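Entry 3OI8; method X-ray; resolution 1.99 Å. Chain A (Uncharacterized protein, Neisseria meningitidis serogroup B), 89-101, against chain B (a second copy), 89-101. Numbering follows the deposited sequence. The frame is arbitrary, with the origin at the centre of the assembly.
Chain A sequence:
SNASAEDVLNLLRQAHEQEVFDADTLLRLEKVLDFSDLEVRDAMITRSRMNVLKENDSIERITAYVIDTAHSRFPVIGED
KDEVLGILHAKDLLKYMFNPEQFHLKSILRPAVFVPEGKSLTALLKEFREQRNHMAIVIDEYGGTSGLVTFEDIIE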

ATOM      1  N   HIS A  89       2.299  -3.429 -14.378  1.00 24.15           N
ATOM      2  CA  HIS A  89       1.715  -4.010 -13.171  1.00 19.93           C
ATOM      3  C   HIS A  89       1.514  -5.498 -13.401  1.00 19.26           C
ATOM      4  O   HIS A  89       0.841  -5.893 -14.353  1.00 21.17           O
ATOM      5  CB  HIS A  89       0.368  -3.346 -12.898  1.00 19.58           C
ATOM      6  CG  HIS A  89       0.489  -1.899 -12.545  1.00 31.69           C
ATOM      7  ND1 HIS A  89      -0.225  -1.318 -11.519  1.00 43.54           N
ATOM      8  CD2 HIS A  89       1.281  -0.926 -13.051  1.00 35.79           C
ATOM      9  CE1 HIS A  89       0.108  -0.042 -11.425  1.00 40.85           C
ATOM     10  NE2 HIS A  89       1.020   0.221 -12.345  1.00 34.94           N
ATOM     11  N   ALA A  90       2.108  -6.316 -12.537  1.00 18.13           N
ATOM     12  CA  ALA A  90       2.094  -7.766 -12.707  1.00 23.26           C
ATOM     13  C   ALA A  90       0.697  -8.304 -13.062  1.00 32.35           C
ATOM     14  O   ALA A  90       0.544  -9.175 -13.922  1.00 26.98           O
ATOM     15  CB  ALA A  90       2.602  -8.444 -11.427  1.00 24.99           C
ATOM     16  N   LYS A  91      -0.322  -7.795 -12.389  1.00 28.46           N
ATOM     17  CA  LYS A  91      -1.662  -8.341 -12.573  1.00 33.17           C
ATOM     18  C   LYS A  91      -2.316  -7.930 -13.891  1.00 34.51           C
ATOM     19  O   LYS A  91      -3.356  -8.465 -14.253  1.00 30.64           O
ATOM     20  CB  LYS A  91      -2.568  -7.995 -11.395  1.00 28.41           C
ATOM     21  CG  LYS A  91      -2.897  -6.528 -11.222  1.00 37.89           C
ATOM     22  CD  LYS A  91      -3.735  -6.342  -9.946  1.00 48.53           C
ATOM     23  CE  LYS A  91      -3.953  -4.871  -9.592  1.00 56.20           C
ATOM     24  NZ  LYS A  91      -4.926  -4.195 -10.501  1.00 57.53           N
ATOM     25  N   ASP A  92      -1.719  -6.984 -14.608  1.00 27.26           N
ATOM     26  CA  ASP A  92      -2.217  -6.652 -15.943  1.00 26.30           C
ATOM     27  C   ASP A  92      -1.865  -7.757 -16.934  1.00 28.05           C
ATOM     28  O   ASP A  92      -2.492  -7.882 -17.990  1.00 28.33           O
ATOM     29  CB  ASP A  92      -1.709  -5.270 -16.401  1.00 25.44           C
ATOM     30  CG  ASP A  92      -2.406  -4.131 -15.664  1.00 40.75           C
ATOM     31  OD1 ASP A  92      -3.492  -4.385 -15.099  1.00 48.96           O
ATOM     32  OD2 ASP A  92      -1.883  -2.991 -15.635  1.00 35.02           O
ATOM     33  N   LEU A  93      -0.875  -8.578 -16.582  1.00 21.86           N
ATOM     34  CA  LEU A  93      -0.500  -9.710 -17.422  1.00 24.30           C
ATOM     35  C   LEU A  93      -1.631 -10.755 -17.521  1.00 25.47           C
ATOM     36  O   LEU A  93      -1.688 -11.527 -18.478  1.00 20.21           O
ATOM     37  CB  LEU A  93       0.770 -10.382 -16.896  1.00 28.78           C
ATOM     38  CG  LEU A  93       2.111  -9.667 -17.116  1.00 29.91           C
ATOM     39  CD1 LEU A  93       3.199 -10.412 -16.359  1.00 19.69           C
ATOM     40  CD2 LEU A  93       2.443  -9.607 -18.603  1.00 28.59           C
ATOM     41  N   LEU A  94      -2.528 -10.766 -16.545  1.00 27.43           N
ATOM     42  CA  LEU A  94      -3.580 -11.778 -16.512  1.00 23.24           C
ATOM     43  C   LEU A  94      -4.555 -11.578 -17.669  1.00 26.26           C
ATOM     44  O   LEU A  94      -5.341 -12.465 -17.994  1.00 27.28           O
ATOM     45  CB  LEU A  94      -4.336 -11.725 -15.190  1.00 26.26           C
ATOM     46  CG  LEU A  94      -3.562 -12.115 -13.932  1.00 24.83           C
ATOM     47  CD1 LEU A  94      -4.428 -11.851 -12.714  1.00 31.41           C
ATOM     48  CD2 LEU A  94      -3.132 -13.573 -13.990  1.00 27.03           C
ATOM     49  N   LYS A  95      -4.520 -10.397 -18.273  1.00 21.45           N
ATOM     50  CA  LYS A  95      -5.344 -10.136 -19.450  1.00 27.05           C
ATOM     51  C   LYS A  95      -5.001 -11.112 -20.576  1.00 22.56           C
ATOM     52  O   LYS A  95      -5.773 -11.286 -21.519  1.00 27.80           O
ATOM     53  CB  LYS A  95      -5.150  -8.688 -19.933  1.00 26.07           C
ATOM     54  CG  LYS A  95      -5.596  -7.630 -18.921  1.00 46.89           C
ATOM     55  CD  LYS A  95      -5.348  -6.212 -19.435  1.00 55.92           C
ATOM     56  CE  LYS A  95      -5.534  -5.168 -18.335  1.00 62.42           C
ATOM     57  NZ  LYS A  95      -4.895  -3.849 -18.671  1.00 61.89           N
ATOM     58  N   TYR A  96      -3.832 -11.740 -20.485  1.00 24.75           N
ATOM     59  CA  TYR A  96      -3.377 -12.617 -21.557  1.00 25.41           C
ATOM     60  C   TYR A  96      -3.326 -14.071 -21.113  1.00 25.45           C
ATOM     61  O   TYR A  96      -2.659 -14.889 -21.730  1.00 26.13           O
ATOM     62  CB  TYR A  96      -2.008 -12.169 -22.080  1.00 19.84           C
ATOM     63  CG  TYR A  96      -2.065 -10.872 -22.833  1.00 18.65           C
ATOM     64  CD1 TYR A  96      -2.689 -10.799 -24.075  1.00 19.35           C
ATOM     65  CD2 TYR A  96      -1.496  -9.713 -22.307  1.00 23.71           C
ATOM     66  CE1 TYR A  96      -2.745  -9.604 -24.771  1.00 18.25           C
ATOM     67  CE2 TYR A  96      -1.553  -8.515 -22.990  1.00 22.02           C
ATOM     68  CZ  TYR A  96      -2.172  -8.468 -24.224  1.00 31.14           C
ATOM     69  OH  TYR A  96      -2.217  -7.278 -24.917  1.00 32.10           O
HETATM   70  N   MSE A  97      -4.032 -14.382 -20.033  1.00 29.21           N
HETATM   71  CA  MSE A  97      -4.043 -15.729 -19.482  1.00 30.96           C
HETATM   72  C   MSE A  97      -4.451 -16.764 -20.529  1.00 33.98           C
HETATM   73  O   MSE A  97      -3.851 -17.835 -20.627  1.00 43.00           O
HETATM   74  CB  MSE A  97      -5.001 -15.782 -18.294  1.00 39.90           C
HETATM   75  CG  MSE A  97      -5.373 -17.179 -17.818  1.00 44.88           C
HETATM   76 SE   MSE A  97      -4.255 -17.851 -16.381  0.54 52.94          SE
HETATM   77  CE  MSE A  97      -3.570 -16.143 -15.692  1.00 23.72           C
ATOM     78  N   PHE A  98      -5.462 -16.445 -21.324  1.00 27.90           N
ATOM     79  CA  PHE A  98      -5.988 -17.425 -22.275  1.00 26.43           C
ATOM     80  C   PHE A  98      -5.620 -17.193 -23.732  1.00 33.90           C
ATOM     81  O   PHE A  98      -5.917 -18.030 -24.589  1.00 31.75           O
ATOM     82  CB  PHE A  98      -7.498 -17.560 -22.089  1.00 26.87           C
ATOM     83  CG  PHE A  98      -7.887 -17.706 -20.650  1.00 28.81           C
ATOM     84  CD1 PHE A  98      -7.735 -18.920 -20.001  1.00 37.42           C
ATOM     85  CD2 PHE A  98      -8.349 -16.616 -19.930  1.00 29.75           C
ATOM     86  CE1 PHE A  98      -8.068 -19.056 -18.663  1.00 38.95           C
ATOM     87  CE2 PHE A  98      -8.676 -16.744 -18.591  1.00 28.11           C
ATOM     88  CZ  PHE A  98      -8.532 -17.966 -17.959  1.00 34.26           C
ATOM     89  N   ASN A  99      -4.962 -16.071 -24.005  1.00 21.88           N
ATOM     90  CA  ASN A  99      -4.490 -15.738 -25.344  1.00 19.90           C
ATOM     91  C   ASN A  99      -3.082 -15.146 -25.269  1.00 28.06           C
ATOM     92  O   ASN A  99      -2.882 -13.986 -25.628  1.00 29.11           O
ATOM     93  CB  ASN A  99      -5.419 -14.709 -25.991  1.00 21.79           C
ATOM     94  CG  ASN A  99      -5.570 -13.447 -25.137  1.00 26.66           C
ATOM     95  OD1 ASN A  99      -5.305 -13.470 -23.938  1.00 23.15           O
ATOM     96  ND2 ASN A  99      -5.978 -12.348 -25.756  1.00 29.17           N
ATOM     97  N   PRO A 100      -2.102 -15.931 -24.792  1.00 32.83           N
ATOM     98  CA  PRO A 100      -0.747 -15.374 -24.644  1.00 35.68           C
ATOM     99  C   PRO A 100      -0.160 -15.003 -25.999  1.00 30.62           C
ATOM    100  O   PRO A 100       0.668 -14.093 -26.106  1.00 32.01           O
ATOM    101  CB  PRO A 100       0.054 -16.528 -24.022  1.00 38.45           C
ATOM    102  CG  PRO A 100      -0.957 -17.539 -23.581  1.00 43.07           C
ATOM    103  CD  PRO A 100      -2.154 -17.362 -24.458  1.00 38.16           C
ATOM    104  N   GLU A 101      -0.601 -15.701 -27.034  1.00 25.02           N
ATOM    105  CA  GLU A 101      -0.119 -15.443 -28.380  1.00 33.88           C
ATOM    106  C   GLU A 101      -0.437 -14.019 -28.828  1.00 36.05           C
ATOM    107  O   GLU A 101       0.195 -13.491 -29.747  1.00 33.31           O
ATOM    108  CB  GLU A 101      -0.657 -16.501 -29.368  1.00 38.10           C
ATOM    109  CG  GLU A 101      -2.144 -16.426 -29.693  1.00 37.70           C
ATOM    110  CD  GLU A 101      -3.060 -16.933 -28.577  1.00 40.83           C
ATOM    111  OE1 GLU A 101      -2.567 -17.514 -27.585  1.00 37.84           O
ATOM    112  OE2 GLU A 101      -4.288 -16.758 -28.707  1.00 42.66           O
TER
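Chain B (89-101) HAKDLLKYMFNPE

When two copies of one segment pack about a local twofold, each residue tends to meet its own counterpart or a near neighbour, and contacts come in reciprocal pairs. The 89-101 stretches of this protein illustrate the principle. Chain B adopts the same fold as chain A: a 3-10 segment over 90-95, a connecting turn, and a second 3-10 segment beginning at residue 100. Like residues come closest at every third position, with CA-CA separations of 5.1 Å for Lys A91 and Lys B91, 6.8 Å for Leu A94 and Leu B94, and 5.3 Å for Met A97 and Met B97, so the two chains run in the same general direction.

His B89 makes no contact. Ala B90 points toward chain A, its CB 4.3 Å from CD of Lys A91, while its carbonyl O lies 3.7 Å from CD1 of Leu A94. Lys B91 contributes its CB, 4.2 Å from CB of Ala A90, and its chain end leads away. Asp B92 faces away from the contact. Leu B93 places CB 3.8 Å from CD2 of Leu A94, and Leu B94 returns the arrangement, with CD2 3.9 Å from CB of Leu A93. The two leucines at 94 meet at the centre, CD2 to CD2, at 3.4 Å.

Beyond Lys B95, which faces away, a type I turn runs from Tyr B96 to Asn B99. Within it the selenomethionine Met B97 brings SE to 3.5 Å from CE of Met A97. Here the symmetry loosens: chi1 is m in chain B but t in chain A. Phe B98 sets CE1 4.1 Å from CB of Pro A100, and Pro B100 answers with CB 4.3 Å from CE1 of Phe A98. No hydrogen bond crosses between the stretches; apolar packing dominates, burying 628 Å² in total.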

ATOM      1  N   HIS B  89      -3.902 -13.382  -3.500  1.00 28.37           N
ATOM      2  CA  HIS B  89      -3.218 -12.238  -4.107  1.00 27.54           C
ATOM      3  C   HIS B  89      -3.293 -12.407  -5.605  1.00 22.12           C
ATOM      4  O   HIS B  89      -2.880 -13.437  -6.137  1.00 20.81           O
ATOM      5  CB  HIS B  89      -1.755 -12.179  -3.683  1.00 32.90           C
ATOM      6  CG  HIS B  89      -1.553 -11.781  -2.251  1.00 42.78           C
ATOM      7  ND1 HIS B  89      -2.322 -12.283  -1.223  1.00 47.86           N
ATOM      8  CD2 HIS B  89      -0.658 -10.944  -1.676  1.00 48.85           C
ATOM      9  CE1 HIS B  89      -1.916 -11.764  -0.076  1.00 39.82           C
ATOM     10  NE2 HIS B  89      -0.907 -10.948  -0.324  1.00 48.85           N
ATOM     11  N   ALA B  90      -3.837 -11.412  -6.284  1.00 22.78           N
ATOM     12  CA  ALA B  90      -4.083 -11.529  -7.723  1.00 28.31           C
ATOM     13  C   ALA B  90      -2.847 -11.955  -8.501  1.00 32.02           C
ATOM     14  O   ALA B  90      -2.934 -12.783  -9.404  1.00 29.11           O
ATOM     15  CB  ALA B  90      -4.636 -10.222  -8.280  1.00 30.52           C
ATOM     16  N   LYS B  91      -1.689 -11.402  -8.157  1.00 22.75           N
ATOM     17  CA  LYS B  91      -0.498 -11.731  -8.917  1.00 29.87           C
ATOM     18  C   LYS B  91      -0.121 -13.205  -8.792  1.00 31.38           C
ATOM     19  O   LYS B  91       0.601 -13.722  -9.632  1.00 26.36           O
ATOM     20  CB  LYS B  91       0.681 -10.824  -8.554  1.00 30.28           C
ATOM     21  CG  LYS B  91       1.299 -11.085  -7.215  1.00 32.04           C
ATOM     22  CD  LYS B  91       2.514 -10.166  -7.026  1.00 49.47           C
ATOM     23  CE  LYS B  91       3.069 -10.268  -5.617  1.00 56.14           C
ATOM     24  NZ  LYS B  91       2.026  -9.924  -4.608  1.00 63.27           N
ATOM     25  N   ASP B  92      -0.637 -13.900  -7.781  1.00 27.08           N
ATOM     26  CA  ASP B  92      -0.235 -15.297  -7.598  1.00 23.37           C
ATOM     27  C   ASP B  92      -0.849 -16.202  -8.656  1.00 21.34           C
ATOM     28  O   ASP B  92      -0.377 -17.322  -8.883  1.00 22.52           O
ATOM     29  CB  ASP B  92      -0.553 -15.785  -6.186  1.00 31.81           C
ATOM     30  CG  ASP B  92       0.454 -15.299  -5.170  1.00 38.14           C
ATOM     31  OD1 ASP B  92       1.510 -14.783  -5.591  1.00 42.72           O
ATOM     32  OD2 ASP B  92       0.194 -15.434  -3.954  1.00 38.14           O
ATOM     33  N   LEU B  93      -1.888 -15.703  -9.318  1.00 20.48           N
ATOM     34  CA  LEU B  93      -2.524 -16.424 -10.424  1.00 22.09           C
ATOM     35  C   LEU B  93      -1.588 -16.639 -11.625  1.00 28.38           C
ATOM     36  O   LEU B  93      -1.827 -17.513 -12.454  1.00 23.98           O
ATOM     37  CB  LEU B  93      -3.772 -15.680 -10.908  1.00 22.77           C
ATOM     38  CG  LEU B  93      -5.053 -15.722 -10.071  1.00 29.92           C
ATOM     39  CD1 LEU B  93      -6.062 -14.734 -10.629  1.00 24.97           C
ATOM     40  CD2 LEU B  93      -5.650 -17.130 -10.020  1.00 34.10           C
ATOM     41  N   LEU B  94      -0.555 -15.810 -11.732  1.00 23.40           N
ATOM     42  CA  LEU B  94       0.402 -15.886 -12.829  1.00 25.21           C
ATOM     43  C   LEU B  94       1.093 -17.242 -12.861  1.00 32.78           C
ATOM     44  O   LEU B  94       1.640 -17.668 -13.902  1.00 26.59           O
ATOM     45  CB  LEU B  94       1.446 -14.767 -12.692  1.00 29.23           C
ATOM     46  CG  LEU B  94       0.914 -13.369 -13.043  1.00 28.27           C
ATOM     47  CD1 LEU B  94       2.033 -12.341 -12.971  1.00 27.79           C
ATOM     48  CD2 LEU B  94       0.274 -13.409 -14.445  1.00 32.15           C
ATOM     49  N   LYS B  95       1.063 -17.913 -11.714  1.00 24.48           N
ATOM     50  CA  LYS B  95       1.643 -19.239 -11.576  1.00 33.64           C
ATOM     51  C   LYS B  95       1.042 -20.208 -12.590  1.00 31.79           C
ATOM     52  O   LYS B  95       1.684 -21.182 -12.982  1.00 30.15           O
ATOM     53  CB  LYS B  95       1.421 -19.759 -10.154  1.00 35.32           C
ATOM     54  CG  LYS B  95       1.861 -21.197  -9.943  1.00 46.37           C
ATOM     55  CD  LYS B  95       1.367 -21.730  -8.602  1.00 56.88           C
ATOM     56  CE  LYS B  95       1.803 -23.171  -8.381  1.00 65.10           C
ATOM     57  NZ  LYS B  95       1.363 -23.673  -7.052  1.00 63.72           N
ATOM     58  N   TYR B  96      -0.186 -19.931 -13.022  1.00 27.43           N
ATOM     59  CA  TYR B  96      -0.875 -20.809 -13.967  1.00 26.83           C
ATOM     60  C   TYR B  96      -0.999 -20.249 -15.389  1.00 27.42           C
ATOM     61  O   TYR B  96      -1.778 -20.764 -16.179  1.00 32.59           O
ATOM     62  CB  TYR B  96      -2.257 -21.175 -13.424  1.00 30.70           C
ATOM     63  CG  TYR B  96      -2.177 -21.933 -12.122  1.00 32.43           C
ATOM     64  CD1 TYR B  96      -1.834 -23.283 -12.109  1.00 27.03           C
ATOM     65  CD2 TYR B  96      -2.429 -21.301 -10.906  1.00 26.81           C
ATOM     66  CE1 TYR B  96      -1.752 -23.980 -10.929  1.00 35.51           C
ATOM     67  CE2 TYR B  96      -2.338 -21.993  -9.709  1.00 25.40           C
ATOM     68  CZ  TYR B  96      -2.003 -23.334  -9.734  1.00 35.48           C
ATOM     69  OH  TYR B  96      -1.910 -24.044  -8.567  1.00 47.95           O
HETATM   70  N   MSE B  97      -0.216 -19.220 -15.714  1.00 23.07           N
HETATM   71  CA  MSE B  97      -0.275 -18.576 -17.042  1.00 28.26           C
HETATM   72  C   MSE B  97      -0.172 -19.511 -18.236  1.00 35.90           C
HETATM   73  O   MSE B  97      -0.913 -19.373 -19.213  1.00 51.59           O
HETATM   74  CB  MSE B  97       0.804 -17.504 -17.169  1.00 31.45           C
HETATM   75  CG  MSE B  97       0.438 -16.222 -16.462  1.00 44.89           C
HETATM   76 SE   MSE B  97      -0.798 -15.144 -17.522  0.35 29.90          SE
HETATM   77  CE  MSE B  97       0.305 -14.962 -19.107  1.00 26.57           C
ATOM     78  N   PHE B  98       0.756 -20.452 -18.186  1.00 30.51           N
ATOM     79  CA  PHE B  98       0.928 -21.339 -19.338  1.00 31.92           C
ATOM     80  C   PHE B  98       0.525 -22.761 -19.023  1.00 34.26           C
ATOM     81  O   PHE B  98       0.906 -23.704 -19.713  1.00 39.55           O
ATOM     82  CB  PHE B  98       2.358 -21.248 -19.853  1.00 31.98           C
ATOM     83  CG  PHE B  98       2.806 -19.844 -20.040  1.00 32.60           C
ATOM     84  CD1 PHE B  98       2.451 -19.141 -21.180  1.00 39.66           C
ATOM     85  CD2 PHE B  98       3.526 -19.203 -19.053  1.00 35.10           C
ATOM     86  CE1 PHE B  98       2.837 -17.829 -21.341  1.00 38.32           C
ATOM     87  CE2 PHE B  98       3.913 -17.892 -19.209  1.00 28.35           C
ATOM     88  CZ  PHE B  98       3.559 -17.206 -20.355  1.00 29.48           C
ATOM     89  N   ASN B  99      -0.264 -22.907 -17.973  1.00 33.91           N
ATOM     90  CA  ASN B  99      -0.859 -24.199 -17.663  1.00 32.28           C
ATOM     91  C   ASN B  99      -2.164 -24.023 -16.879  1.00 28.36           C
ATOM     92  O   ASN B  99      -2.303 -24.565 -15.783  1.00 30.89           O
ATOM     93  CB  ASN B  99       0.142 -25.086 -16.899  1.00 44.74           C
ATOM     94  CG  ASN B  99       0.414 -24.596 -15.464  1.00 51.76           C
ATOM     95  OD1 ASN B  99       0.597 -25.402 -14.549  1.00 53.61           O
ATOM     96  ND2 ASN B  99       0.440 -23.280 -15.271  1.00 44.29           N
ATOM     97  N   PRO B 100      -3.119 -23.260 -17.449  1.00 31.40           N
ATOM     98  CA  PRO B 100      -4.409 -22.948 -16.815  1.00 34.94           C
ATOM     99  C   PRO B 100      -5.186 -24.213 -16.449  1.00 34.24           C
ATOM    100  O   PRO B 100      -6.010 -24.161 -15.544  1.00 35.62           O
ATOM    101  CB  PRO B 100      -5.168 -22.169 -17.900  1.00 38.53           C
ATOM    102  CG  PRO B 100      -4.141 -21.705 -18.858  1.00 40.99           C
ATOM    103  CD  PRO B 100      -3.017 -22.690 -18.805  1.00 38.41           C
ATOM    104  N   GLU B 101      -4.916 -25.320 -17.140  1.00 36.94           N
ATOM    105  CA  GLU B 101      -5.562 -26.603 -16.857  1.00 35.38           C
ATOM    106  C   GLU B 101      -5.125 -27.163 -15.505  1.00 35.50           C
ATOM    107  O   GLU B 101      -5.843 -27.960 -14.900  1.00 34.73           O
ATOM    108  CB  GLU B 101      -5.253 -27.644 -17.949  1.00 44.82           C
ATOM    109  CG  GLU B 101      -4.931 -27.087 -19.339  1.00 54.05           C
ATOM    110  CD  GLU B 101      -3.501 -26.530 -19.473  1.00 58.04           C
ATOM    111  OE1 GLU B 101      -2.526 -27.198 -19.052  1.00 56.04           O
ATOM    112  OE2 GLU B 101      -3.358 -25.421 -20.026  1.00 55.97           O
TER